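Local coordinates for ofchtiv-allosamidin (Ostrinia furnacalis, PDB 6JMB), which probably hydrolyses the beta-1,4 links of chitin as a group IV insect chitinase of glycosyl hydrolase family 18, at residues 11-16 with 37-42; 7-12 with 343-348; 62-67 with 115-120; 47-52 with 106-111. One frame throughout, in Å; residues are numbered along the deposited sequence.

Contact 1. Residues 11-16 with 37-42; sequences GTWATY and VYAFIG. With NAA (2-acetamido-2-deoxy-beta-D-allopyranose), chain B; AMI (allosamizoline), chain C; NAA (2-acetamido-2-deoxy-beta-D-allopyranose), chain D.
Thr12 meets Tyr38 and Ala39 with every atom of its side chain. Thr12 CB lies 3.5 Å from Ala39 O. Thr12 OG1 sits between the backbone N and the carbonyl carbon (chi1 57°), from which it donates a hydrogen bond of 2.8 Å to Ala39 O. The other branch, Thr12 CG2, rests over the centre of the Tyr38 ring, 3.4 Å from its centroid and 6° off the normal, a CH-pi contact. Ala39 O is gripped twice, because Thr12 N also donates to it, nearly straight, at 3.1 Å. The ring of Tyr38 is held at its far end, where OH bonds to Asp57. Trp13 turns its indole toward the inhibitor. Trp13 CZ3 reaches Phe40 CD2 at 3.9 Å, with Phe40 at the edge of the indole. One indole face lies under the chain B sugar, whose N2 stands over the ring centre. Phe40 follows a cis peptide bond, and its CE2 is 3.6 Å from O3 of allosamizoline. Gly11 and Ala39 form a parallel bridge at the C-terminal end of strand 5-11. Aromatic residues lining the sugar cleft at this end of the strands are characteristic of the family 18 TIM barrel.

Contact 2. Residues 7-12 with 343-348; sequences VCYYGT and MLWSIE. With AMI (allosamizoline), chain C; NAA (2-acetamido-2-deoxy-beta-D-allopyranose), chain D.
Glu348 reaches back to Gly11 at the seam that closes the TIM barrel. Glu348 OE1 accepts a hydrogen bond of 2.9 Å from Gly11 N, met from above the carboxylate plane. Glu348 OE2 takes a 2.6 Å bond from Ser346 OG, so both oxygens are held. Three backbone bonds follow, Leu344 N to Val7 O, Tyr9 N to Leu344 O and Ile347 N to Tyr9 O. They join the first and last parallel strands of the barrel. The segments 7-11 and 343-345 run at 19° to each other. The strand ends at Trp345, where a cis peptide bond leads into Ser346. On the outer side Cys8 SG, disulfide-bonded to Cys33, touches Leu344 CD2 at 3.6 Å. On the inner side, in one of its two conformers, Met343 SD lies 3.3 Å from Tyr9 CE1 at the ring edge, a Met-aromatic contact. Tyr9 OH bonds to Asp122. The ring planes of Tyr9 and Trp345 are 45° apart, and Tyr9 CB is 3.4 Å from Trp345 CE3. Allosamizoline lies against one face of each ring. Trp345 NE1 donates a 2.9 Å hydrogen bond to O7 of the chain D sugar, in the plane of the indole.

Contact 3. Residues 62-67 with 115-120; sequences NFKQFT and EYNFDG
Phe63 presses on Tyr116 with one corner of its ring. Its CD2 stands over the centre of the Tyr116 ring, 3.3 Å above the plane. The two planes are inclined at 46°. CD2 and CE2 of Phe63 both meet the tyrosine, and CB lies against its CG. On the same side of its plane, Phe63 meets Phe118 through CD1. Here the rings are nearly perpendicular, at 77°, in an offset edge-to-face pair with the edge of Phe118 toward the face of Phe63. The nearest atoms are Phe63 CD1 and Phe118 CZ, 3.8 Å apart. One face of Phe118 takes the methyl of Thr67 in a CH-pi contact, with CG2 3.6 Å from the ring centroid. Phe66 CD2 touches Phe118 CE1. An alanine in place of Tyr116 would probably open a gap beside Phe63 and free that phenyl ring to shift.

The two branches of Thr67 divide the work. CG2 is anti to the carbonyl carbon and points to Phe118. Thr67 OG1 (chi1 62°) donates a 2.7 Å hydrogen bond to Tyr116 O. A water donates to the same hydroxyl and accepts from Lys64 NZ and Asn117 ND2, linking three polar groups; Lys64 and Asn117 are exposed. Asn117 has positive phi and ends helix 99-116 in a Schellman motif, which turns the chain toward strand 120-124. Deeper in, Tyr38 of strand 35-43 adds its ring to Phe63 and Phe66. The arrangement is an aromatic cluster in the outer layer of the TIM barrel, joining helix 62-67 to the turn between helix and strand.

Contact 4. Residues 47-52 with 106-111; sequences GTALAL and IQTSLA
Thr108 has OG1 between its backbone N and carbonyl carbon (chi1 57°), and this turns the hydroxyl toward Ala49. The backbone N of Ala49 points straight at Thr108 OG1, with an N-H...O angle of 176° and a length of 2.9 Å. This is the hydrogen bond between the two segments. The hydroxyl of Thr108 also bonds to Asn104 O, one turn earlier in its own helix. It therefore serves a strand amide and a helix carbonyl together.

Around this bond the packing is small in scale. Ala49 points its methyl at the helix. Ala49 CB lies 3.5 Å from Thr108 OG1 and 3.7 Å from Ser109 N. Ala49 CB is also 4.1 Å from Ser109 CB. The CA atoms of Ala49 and Ser109 are 5.3 Å apart, a close approach of strand to helix. Ser109 turns its own hydroxyl back to Phe105 O within the helix, and meets Ala49 through CB. A valine in place of Thr108 would probably leave the Ala49 amide without its acceptor and the Asn104 carbonyl without this bond. Next to Ala49, Thr48 OG1 bonds to Asn104 ND2, a second polar tie between this part of the chain and the helix.

The contact fastens strand 49-51 against helix 99-116 on the outside of the TIM barrel. Strand 49-51 pairs antiparallel with strand 35-43, so the helix is tied to that hairpin. The chemistry implies a simple attachment: one directional bond, accepted by Thr108 OG1 from the Ala49 amide, sits beside the small methyl of Ala49, which lets the two backbones come near.

Contacts 1 and 2 share Gly11 and Thr12, and their centres are about 9 Å apart. Both touch allosamizoline and the chain D sugar; Phe40 CE2 of contact 1 packs on Trp345 CH2 of contact 2 at 3.6 Å. Together they form part of the inhibitor cleft. Contact 3 lies behind this wall, its centre about 12 Å from that of contact 1. Tyr38 OH and Asn62 ND2, 3.0 Å apart, bridge the two. Contact 4 is farther out, about 21 Å from contact 2 between centres. It joins contact 1 through the antiparallel pair Gly42 and Leu50, and shares helix 99-116 with contact 3.

Contact 1. Residues 11-16 with 37-42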
# COMPACT_ATOMS: atom_id res chain seq x y z
N GLY A 11 0.01 -6.95 -6.51
CA GLY A 11 0.47 -6.32 -7.74
C GLY A 11 0.53 -7.35 -8.85
O GLY A 11 1.51 -8.09 -8.97
N THR A 12 -0.53 -7.41 -9.67
CA THR A 12 -0.76 -8.56 -10.53
C THR A 12 0.28 -8.71 -11.64
O THR A 12 0.42 -9.80 -12.19
CB THR A 12 -2.18 -8.51 -11.12
OG1 THR A 12 -2.36 -7.28 -11.82
CG2 THR A 12 -3.22 -8.62 -10.00
N TRP A 13 1.02 -7.64 -11.95
CA TRP A 13 2.09 -7.72 -12.94
C TRP A 13 3.26 -8.58 -12.47
O TRP A 13 4.16 -8.87 -13.26
CB TRP A 13 2.57 -6.31 -13.31
CG TRP A 13 2.92 -5.48 -12.11
CD1 TRP A 13 4.14 -5.37 -11.52
CD2 TRP A 13 2.02 -4.66 -11.35
NE1 TRP A 13 4.06 -4.53 -10.44
CE2 TRP A 13 2.77 -4.08 -10.31
CE3 TRP A 13 0.66 -4.36 -11.45
CZ2 TRP A 13 2.21 -3.22 -9.37
CZ3 TRP A 13 0.10 -3.50 -10.51
CH2 TRP A 13 0.87 -2.94 -9.49
N ALA A 14 3.26 -9.01 -11.20
CA ALA A 14 4.33 -9.89 -10.72
C ALA A 14 4.33 -11.25 -11.40
O ALA A 14 5.31 -11.99 -11.28
CB ALA A 14 4.22 -10.05 -9.20
N THR A 15 3.25 -11.59 -12.11
CA THR A 15 3.23 -12.84 -12.86
C THR A 15 4.28 -12.86 -13.96
O THR A 15 4.68 -13.94 -14.40
CB THR A 15 1.83 -13.08 -13.43
OG1 THR A 15 1.79 -14.38 -14.03
CG2 THR A 15 1.48 -12.03 -14.48
N TYR A 16 4.75 -11.69 -14.41
CA TYR A 16 5.74 -11.62 -15.47
C TYR A 16 7.17 -11.72 -14.97
O TYR A 16 8.10 -11.81 -15.79
CB TYR A 16 5.57 -10.33 -16.28
CG TYR A 16 4.22 -10.22 -16.94
CD1 TYR A 16 3.84 -11.11 -17.93
CD2 TYR A 16 3.32 -9.23 -16.55
CE1 TYR A 16 2.60 -11.01 -18.53
CE2 TYR A 16 2.08 -9.13 -17.15
CZ TYR A 16 1.72 -10.03 -18.13
OH TYR A 16 0.49 -9.94 -18.73
N VAL A 37 -6.94 -7.80 -2.66
CA VAL A 37 -7.25 -6.72 -3.59
C VAL A 37 -6.42 -6.87 -4.86
O VAL A 37 -5.18 -6.92 -4.80
CB VAL A 37 -7.02 -5.34 -2.95
CG1 VAL A 37 -7.57 -4.26 -3.85
CG2 VAL A 37 -7.69 -5.28 -1.57
N TYR A 38 -7.10 -6.92 -6.01
CA TYR A 38 -6.47 -7.07 -7.32
C TYR A 38 -6.05 -5.70 -7.83
O TYR A 38 -6.91 -4.87 -8.16
CB TYR A 38 -7.49 -7.70 -8.27
CG TYR A 38 -6.96 -8.20 -9.60
CD1 TYR A 38 -6.64 -7.32 -10.64
CD2 TYR A 38 -6.82 -9.55 -9.83
CE1 TYR A 38 -6.16 -7.79 -11.86
CE2 TYR A 38 -6.36 -10.04 -11.05
CZ TYR A 38 -6.03 -9.15 -12.05
OH TYR A 38 -5.57 -9.65 -13.25
N ALA A 39 -4.75 -5.45 -7.92
CA ALA A 39 -4.24 -4.17 -8.41
C ALA A 39 -3.65 -4.39 -9.79
O ALA A 39 -2.83 -5.30 -9.97
CB ALA A 39 -3.15 -3.66 -7.47
N PHE A 40 -4.03 -3.57 -10.79
CA PHE A 40 -5.00 -2.48 -10.75
C PHE A 40 -5.85 -2.55 -12.02
O PHE A 40 -5.37 -3.02 -13.07
CB PHE A 40 -4.31 -1.12 -10.81
CG PHE A 40 -3.64 -0.70 -9.53
CD1 PHE A 40 -4.40 -0.33 -8.44
CD2 PHE A 40 -2.26 -0.63 -9.44
CE1 PHE A 40 -3.79 0.07 -7.27
CE2 PHE A 40 -1.64 -0.23 -8.27
CZ PHE A 40 -2.41 0.12 -7.18
N ILE A 41 -7.07 -2.04 -11.94
CA ILE A 41 -7.80 -1.61 -13.12
C ILE A 41 -7.66 -0.10 -13.25
O ILE A 41 -7.15 0.58 -12.36
CB ILE A 41 -9.28 -2.05 -13.11
CG1 ILE A 41 -10.04 -1.41 -11.94
CG2 ILE A 41 -9.38 -3.58 -13.09
CD1 ILE A 41 -11.55 -1.62 -12.01
N GLY A 42 -8.13 0.44 -14.37
CA GLY A 42 -8.04 1.87 -14.62
C GLY A 42 -9.32 2.45 -15.16
O GLY A 42 -10.36 1.79 -15.17
C1 NAA B . 5.10 -0.63 -11.85
C2 NAA B . 4.76 -0.83 -13.32
C3 NAA B . 5.78 -1.72 -13.99
C4 NAA B . 7.18 -1.25 -13.81
C5 NAA B . 7.47 -1.03 -12.32
C6 NAA B . 8.77 -0.35 -12.08
C7 NAA B . 2.21 -0.71 -13.67
C8 NAA B . 0.84 -1.42 -13.72
N2 NAA B . 3.44 -1.50 -13.38
O3 NAA B . 5.70 -3.00 -13.33
O4 NAA B . 8.05 -2.29 -14.28
O5 NAA B . 6.49 -0.12 -11.70
O6 NAA B . 8.61 0.32 -10.82
O7 NAA B . 2.29 0.49 -13.87
C1 AMI C . 1.04 2.23 -3.38
C2 AMI C . 0.16 2.54 -4.66
C3 AMI C . 0.77 1.75 -5.71
C4 AMI C . 2.30 1.69 -5.33
C5 AMI C . 2.22 1.37 -3.91
C6 AMI C . 3.55 1.65 -3.13
C7 AMI C . -1.04 1.48 -3.13
C8 AMI C . -3.53 0.99 -3.11
C9 AMI C . -2.06 0.21 -1.17
N2 AMI C . -1.05 2.17 -4.36
N7 AMI C . -2.21 0.90 -2.48
O3 AMI C . 0.51 2.33 -6.99
O4 AMI C . 3.04 0.66 -5.96
O6 AMI C . 3.94 2.99 -3.37
O7 AMI C . 0.19 1.41 -2.55
C1 NAA D . 3.52 0.99 -7.23
C2 NAA D . 4.66 0.06 -7.60
C3 NAA D . 5.10 0.24 -9.00
C4 NAA D . 3.94 0.07 -9.96
C5 NAA D . 2.83 1.04 -9.58
C6 NAA D . 1.61 0.91 -10.44
C7 NAA D . 6.13 -0.62 -5.62
C8 NAA D . 7.21 -0.24 -4.60
N2 NAA D . 5.74 0.40 -6.62
O3 NAA D . 5.68 1.57 -9.12
O4 NAA D . 4.31 0.35 -11.33
O5 NAA D . 2.42 0.76 -8.21
O6 NAA D . 0.70 1.90 -10.04
O7 NAA D . 5.63 -1.68 -5.63

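Contact 2. Residues 7-12 with 343-348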
# COMPACT_ATOMS: atom_id res chain seq x y z
N VAL A 7 -5.68 -6.69 4.99
CA VAL A 7 -6.01 -6.30 3.62
C VAL A 7 -4.75 -6.49 2.78
O VAL A 7 -3.78 -5.73 2.92
CB VAL A 7 -6.52 -4.85 3.57
CG1 VAL A 7 -6.85 -4.44 2.13
CG2 VAL A 7 -7.74 -4.68 4.48
N CYS A 8 -4.76 -7.50 1.92
CA CYS A 8 -3.59 -7.86 1.12
C CYS A 8 -3.77 -7.34 -0.30
O CYS A 8 -4.67 -7.80 -1.01
CB CYS A 8 -3.46 -9.37 1.03
SG CYS A 8 -3.16 -10.22 2.59
N TYR A 9 -2.89 -6.45 -0.73
CA TYR A 9 -2.85 -6.05 -2.14
C TYR A 9 -1.94 -6.98 -2.93
O TYR A 9 -0.89 -7.40 -2.44
CB TYR A 9 -2.33 -4.62 -2.28
CG TYR A 9 -3.35 -3.57 -1.96
CD1 TYR A 9 -3.56 -3.14 -0.65
CD2 TYR A 9 -4.11 -2.99 -2.97
CE1 TYR A 9 -4.50 -2.17 -0.38
CE2 TYR A 9 -5.05 -2.02 -2.69
CZ TYR A 9 -5.22 -1.60 -1.39
OH TYR A 9 -6.14 -0.61 -1.10
N TYR A 10 -2.35 -7.28 -4.16
CA TYR A 10 -1.57 -8.10 -5.07
C TYR A 10 -1.27 -7.26 -6.31
O TYR A 10 -2.18 -6.90 -7.06
CB TYR A 10 -2.33 -9.37 -5.44
CG TYR A 10 -1.68 -10.24 -6.49
CD1 TYR A 10 -0.29 -10.34 -6.62
CD2 TYR A 10 -2.46 -10.97 -7.37
CE1 TYR A 10 0.29 -11.15 -7.59
CE2 TYR A 10 -1.89 -11.79 -8.33
CZ TYR A 10 -0.53 -11.87 -8.44
OH TYR A 10 0.02 -12.68 -9.41
N GLY A 11 0.01 -6.95 -6.51
CA GLY A 11 0.47 -6.32 -7.74
C GLY A 11 0.53 -7.35 -8.85
O GLY A 11 1.51 -8.09 -8.97
N THR A 12 -0.53 -7.41 -9.67
CA THR A 12 -0.76 -8.56 -10.53
C THR A 12 0.28 -8.71 -11.64
O THR A 12 0.42 -9.80 -12.19
CB THR A 12 -2.18 -8.51 -11.12
OG1 THR A 12 -2.36 -7.28 -11.82
CG2 THR A 12 -3.22 -8.62 -10.00
N MET A 343 -3.10 -3.19 6.47
CA MET A 343 -3.09 -3.27 5.01
C MET A 343 -1.64 -3.43 4.58
O MET A 343 -0.74 -2.86 5.20
CB MET A 343 -3.67 -1.97 4.44
CG MET A 343 -3.61 -1.84 2.93
SD MET A 343 -4.31 -0.27 2.35
CE MET A 343 -2.98 0.88 2.69
N LEU A 344 -1.40 -4.20 3.52
CA LEU A 344 -0.04 -4.41 3.07
C LEU A 344 0.10 -4.19 1.57
O LEU A 344 -0.71 -4.68 0.78
CB LEU A 344 0.49 -5.80 3.45
CG LEU A 344 -0.34 -6.94 2.88
CD1 LEU A 344 0.55 -8.05 2.32
CD2 LEU A 344 -1.26 -7.51 3.95
N TRP A 345 1.13 -3.45 1.19
CA TRP A 345 1.59 -3.40 -0.19
C TRP A 345 2.98 -4.03 -0.20
O TRP A 345 3.91 -3.44 0.36
CB TRP A 345 1.69 -1.96 -0.70
CG TRP A 345 2.04 -1.98 -2.15
CD1 TRP A 345 3.30 -2.02 -2.69
CD2 TRP A 345 1.12 -2.07 -3.24
NE1 TRP A 345 3.21 -2.10 -4.07
CE2 TRP A 345 1.89 -2.14 -4.42
CE3 TRP A 345 -0.27 -2.10 -3.34
CZ2 TRP A 345 1.31 -2.23 -5.69
CZ3 TRP A 345 -0.85 -2.18 -4.59
CH2 TRP A 345 -0.06 -2.24 -5.75
N SER A 346 3.13 -5.22 -0.79
CA SER A 346 2.09 -6.03 -1.42
C SER A 346 2.56 -7.48 -1.26
O SER A 346 3.74 -7.74 -0.99
CB SER A 346 1.95 -5.69 -2.90
OG SER A 346 3.21 -5.61 -3.54
N ILE A 347 1.64 -8.42 -1.45
CA ILE A 347 1.88 -9.80 -1.02
C ILE A 347 3.01 -10.45 -1.81
O ILE A 347 3.73 -11.31 -1.28
CB ILE A 347 0.56 -10.60 -1.08
CG1 ILE A 347 0.71 -11.96 -0.38
CG2 ILE A 347 0.07 -10.74 -2.52
CD1 ILE A 347 -0.61 -12.70 -0.20
N GLU A 348 3.20 -10.05 -3.06
CA GLU A 348 4.13 -10.73 -3.95
C GLU A 348 5.59 -10.49 -3.61
O GLU A 348 6.46 -11.12 -4.23
CB GLU A 348 3.84 -10.36 -5.40
CG GLU A 348 4.19 -8.93 -5.76
CD GLU A 348 3.05 -7.96 -5.52
OE1 GLU A 348 2.00 -8.35 -4.96
OE2 GLU A 348 3.21 -6.78 -5.90
C1 AMI C . 1.04 2.23 -3.38
C2 AMI C . 0.16 2.54 -4.66
C3 AMI C . 0.77 1.75 -5.71
C4 AMI C . 2.30 1.69 -5.33
C5 AMI C . 2.22 1.37 -3.91
C6 AMI C . 3.55 1.65 -3.13
C7 AMI C . -1.04 1.48 -3.13
C8 AMI C . -3.53 0.99 -3.11
C9 AMI C . -2.06 0.21 -1.17
N2 AMI C . -1.05 2.17 -4.36
N7 AMI C . -2.21 0.90 -2.48
O3 AMI C . 0.51 2.33 -6.99
O4 AMI C . 3.04 0.66 -5.96
O6 AMI C . 3.94 2.99 -3.37
O7 AMI C . 0.19 1.41 -2.55
C1 NAA D . 3.52 0.99 -7.23
C2 NAA D . 4.66 0.06 -7.60
C3 NAA D . 5.10 0.24 -9.00
C4 NAA D . 3.94 0.07 -9.96
C5 NAA D . 2.83 1.04 -9.58
C6 NAA D . 1.61 0.91 -10.44
C7 NAA D . 6.13 -0.62 -5.62
C8 NAA D . 7.21 -0.24 -4.60
N2 NAA D . 5.74 0.40 -6.62
O3 NAA D . 5.68 1.57 -9.12
O4 NAA D . 4.31 0.35 -11.33
O5 NAA D . 2.42 0.76 -8.21
O6 NAA D . 0.70 1.90 -10.04
O7 NAA D . 5.63 -1.68 -5.63

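Contact 3. Residues 62-67 with 115-120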
# COMPACT_ATOMS: atom_id res chain seq x y z
N ASN A 62 -7.40 -14.06 -15.39
CA ASN A 62 -6.76 -13.76 -14.12
C ASN A 62 -7.72 -13.16 -13.10
O ASN A 62 -7.64 -13.48 -11.91
CB ASN A 62 -5.53 -12.88 -14.32
CG ASN A 62 -4.44 -13.16 -13.32
OD1 ASN A 62 -4.06 -14.31 -13.10
ND2 ASN A 62 -3.91 -12.11 -12.70
N PHE A 63 -8.63 -12.27 -13.53
CA PHE A 63 -9.64 -11.74 -12.62
C PHE A 63 -10.38 -12.88 -11.94
O PHE A 63 -10.55 -12.90 -10.72
CB PHE A 63 -10.69 -10.93 -13.39
CG PHE A 63 -10.28 -9.53 -13.82
CD1 PHE A 63 -9.43 -8.72 -13.08
CD2 PHE A 63 -10.83 -9.02 -14.99
CE1 PHE A 63 -9.13 -7.42 -13.53
CE2 PHE A 63 -10.53 -7.74 -15.44
CZ PHE A 63 -9.68 -6.93 -14.71
N LYS A 64 -10.86 -13.84 -12.75
CA LYS A 64 -11.68 -14.92 -12.22
C LYS A 64 -10.86 -15.92 -11.40
O LYS A 64 -11.36 -16.45 -10.41
CB LYS A 64 -12.40 -15.62 -13.38
CG LYS A 64 -13.37 -16.70 -12.95
CD LYS A 64 -14.54 -16.13 -12.16
CE LYS A 64 -15.64 -17.16 -11.97
NZ LYS A 64 -16.56 -16.81 -10.87
N GLN A 65 -9.61 -16.17 -11.78
CA GLN A 65 -8.77 -17.02 -10.95
C GLN A 65 -8.59 -16.41 -9.57
O GLN A 65 -8.64 -17.11 -8.55
CB GLN A 65 -7.41 -17.23 -11.60
CG GLN A 65 -7.43 -18.14 -12.81
CD GLN A 65 -6.05 -18.31 -13.40
OE1 GLN A 65 -5.85 -18.16 -14.61
NE2 GLN A 65 -5.07 -18.63 -12.55
N PHE A 66 -8.42 -15.08 -9.52
CA PHE A 66 -8.25 -14.37 -8.27
C PHE A 66 -9.49 -14.47 -7.40
O PHE A 66 -9.40 -14.82 -6.21
CB PHE A 66 -7.91 -12.91 -8.58
CG PHE A 66 -7.59 -12.06 -7.38
CD1 PHE A 66 -6.31 -12.02 -6.85
CD2 PHE A 66 -8.57 -11.27 -6.80
CE1 PHE A 66 -6.01 -11.21 -5.76
CE2 PHE A 66 -8.29 -10.47 -5.70
CZ PHE A 66 -7.00 -10.44 -5.19
N THR A 67 -10.67 -14.18 -7.96
CA THR A 67 -11.87 -14.26 -7.14
C THR A 67 -12.21 -15.70 -6.78
O THR A 67 -12.86 -15.93 -5.75
CB THR A 67 -13.06 -13.55 -7.80
OG1 THR A 67 -13.37 -14.19 -9.04
CG2 THR A 67 -12.74 -12.08 -8.05
N GLU A 115 -19.32 -9.35 -13.07
CA GLU A 115 -19.01 -10.38 -14.07
C GLU A 115 -17.81 -11.23 -13.65
O GLU A 115 -17.75 -12.41 -14.00
CB GLU A 115 -18.81 -9.75 -15.45
CG GLU A 115 -17.48 -9.07 -15.67
CD GLU A 115 -17.38 -8.44 -17.04
OE1 GLU A 115 -17.48 -9.19 -18.03
OE2 GLU A 115 -17.21 -7.20 -17.13
N TYR A 116 -16.88 -10.66 -12.89
CA TYR A 116 -15.69 -11.39 -12.46
C TYR A 116 -15.78 -11.87 -11.03
O TYR A 116 -14.83 -12.47 -10.53
CB TYR A 116 -14.44 -10.54 -12.69
CG TYR A 116 -14.24 -10.17 -14.15
CD1 TYR A 116 -14.08 -11.16 -15.11
CD2 TYR A 116 -14.25 -8.85 -14.57
CE1 TYR A 116 -13.93 -10.84 -16.45
CE2 TYR A 116 -14.09 -8.51 -15.91
CZ TYR A 116 -13.93 -9.52 -16.84
OH TYR A 116 -13.78 -9.20 -18.18
N ASN A 117 -16.91 -11.64 -10.36
CA ASN A 117 -17.19 -12.15 -9.01
C ASN A 117 -16.34 -11.49 -7.93
O ASN A 117 -15.98 -12.13 -6.93
CB ASN A 117 -17.12 -13.68 -8.93
CG ASN A 117 -17.84 -14.22 -7.72
OD1 ASN A 117 -18.86 -13.69 -7.30
ND2 ASN A 117 -17.29 -15.28 -7.14
N PHE A 118 -16.02 -10.21 -8.09
CA PHE A 118 -15.42 -9.45 -7.01
C PHE A 118 -16.48 -9.09 -5.97
O PHE A 118 -17.68 -9.10 -6.24
CB PHE A 118 -14.78 -8.17 -7.55
CG PHE A 118 -13.48 -8.39 -8.28
CD1 PHE A 118 -12.29 -8.61 -7.58
CD2 PHE A 118 -13.43 -8.36 -9.67
CE1 PHE A 118 -11.10 -8.81 -8.25
CE2 PHE A 118 -12.24 -8.56 -10.35
CZ PHE A 118 -11.07 -8.79 -9.64
N ASP A 119 -16.02 -8.75 -4.77
CA ASP A 119 -16.91 -8.38 -3.67
C ASP A 119 -16.98 -6.89 -3.43
O ASP A 119 -17.68 -6.45 -2.51
CB ASP A 119 -16.48 -9.10 -2.39
CG ASP A 119 -16.50 -10.59 -2.55
OD1 ASP A 119 -17.61 -11.15 -2.69
OD2 ASP A 119 -15.41 -11.20 -2.57
N GLY A 120 -16.28 -6.09 -4.22
CA GLY A 120 -16.32 -4.66 -4.05
C GLY A 120 -15.16 -3.99 -4.77
O GLY A 120 -14.40 -4.62 -5.50
O HOH W 1 -14.86 -16.45 -8.86

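Contact 4. Residues 47-52 with 106-111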
# COMPACT_ATOMS: atom_id res chain seq x y z
N GLY A 47 -14.88 8.05 -17.63
CA GLY A 47 -15.34 7.20 -16.56
C GLY A 47 -15.43 5.72 -16.87
O GLY A 47 -15.83 4.95 -16.00
N THR A 48 -15.06 5.28 -18.07
CA THR A 48 -15.18 3.86 -18.37
C THR A 48 -14.10 3.08 -17.63
O THR A 48 -12.91 3.30 -17.84
CB THR A 48 -15.07 3.63 -19.88
OG1 THR A 48 -16.17 4.30 -20.52
CG2 THR A 48 -15.15 2.14 -20.19
N ALA A 49 -14.54 2.18 -16.75
CA ALA A 49 -13.61 1.28 -16.08
C ALA A 49 -13.04 0.29 -17.08
O ALA A 49 -13.74 -0.18 -17.98
CB ALA A 49 -14.34 0.52 -14.97
N LEU A 50 -11.75 -0.01 -16.95
CA LEU A 50 -11.15 -0.84 -17.98
C LEU A 50 -10.02 -1.68 -17.41
O LEU A 50 -9.38 -1.32 -16.41
CB LEU A 50 -10.68 -0.01 -19.18
CG LEU A 50 -9.89 1.26 -18.86
CD1 LEU A 50 -8.41 0.95 -18.77
CD2 LEU A 50 -10.17 2.31 -19.92
N ALA A 51 -9.78 -2.82 -18.05
CA ALA A 51 -8.66 -3.67 -17.71
C ALA A 51 -7.38 -3.05 -18.25
O ALA A 51 -7.32 -2.64 -19.41
CB ALA A 51 -8.85 -5.06 -18.31
N LEU A 52 -6.36 -2.96 -17.40
CA LEU A 52 -5.08 -2.41 -17.82
C LEU A 52 -4.17 -3.44 -18.49
O LEU A 52 -3.20 -3.06 -19.15
CB LEU A 52 -4.36 -1.79 -16.61
CG LEU A 52 -5.04 -0.52 -16.10
CD1 LEU A 52 -4.35 -0.01 -14.85
CD2 LEU A 52 -5.08 0.55 -17.18
N ILE A 106 -19.55 4.30 -12.18
CA ILE A 106 -20.28 3.43 -11.27
C ILE A 106 -20.80 2.20 -12.02
O ILE A 106 -20.65 1.06 -11.56
CB ILE A 106 -21.40 4.20 -10.56
CG1 ILE A 106 -20.80 5.26 -9.64
CG2 ILE A 106 -22.30 3.24 -9.79
CD1 ILE A 106 -21.78 6.33 -9.20
N GLN A 107 -21.40 2.42 -13.20
CA GLN A 107 -21.99 1.30 -13.93
C GLN A 107 -20.94 0.38 -14.53
O GLN A 107 -21.10 -0.85 -14.49
CB GLN A 107 -22.95 1.83 -15.01
CG GLN A 107 -24.18 2.52 -14.44
CD GLN A 107 -24.93 1.66 -13.43
OE1 GLN A 107 -25.25 2.12 -12.33
NE2 GLN A 107 -25.21 0.42 -13.80
N THR A 108 -19.86 0.92 -15.10
CA THR A 108 -18.86 0.05 -15.72
C THR A 108 -18.01 -0.67 -14.68
O THR A 108 -17.65 -1.84 -14.88
CB THR A 108 -17.98 0.81 -16.71
OG1 THR A 108 -17.34 1.91 -16.06
CG2 THR A 108 -18.80 1.31 -17.89
N SER A 109 -17.69 -0.01 -13.56
CA SER A 109 -16.97 -0.72 -12.50
C SER A 109 -17.86 -1.80 -11.88
O SER A 109 -17.39 -2.91 -11.61
CB SER A 109 -16.44 0.25 -11.45
OG SER A 109 -17.49 0.83 -10.68
N LEU A 110 -19.14 -1.50 -11.69
CA LEU A 110 -20.06 -2.51 -11.17
C LEU A 110 -20.14 -3.71 -12.11
O LEU A 110 -20.17 -4.86 -11.66
CB LEU A 110 -21.45 -1.91 -10.97
CG LEU A 110 -22.57 -2.85 -10.57
CD1 LEU A 110 -22.31 -3.42 -9.19
CD2 LEU A 110 -23.90 -2.12 -10.59
N ALA A 111 -20.17 -3.46 -13.42
CA ALA A 111 -20.22 -4.56 -14.39
C ALA A 111 -19.01 -5.48 -14.25
O ALA A 111 -19.14 -6.71 -14.27
CB ALA A 111 -20.33 -4.01 -15.81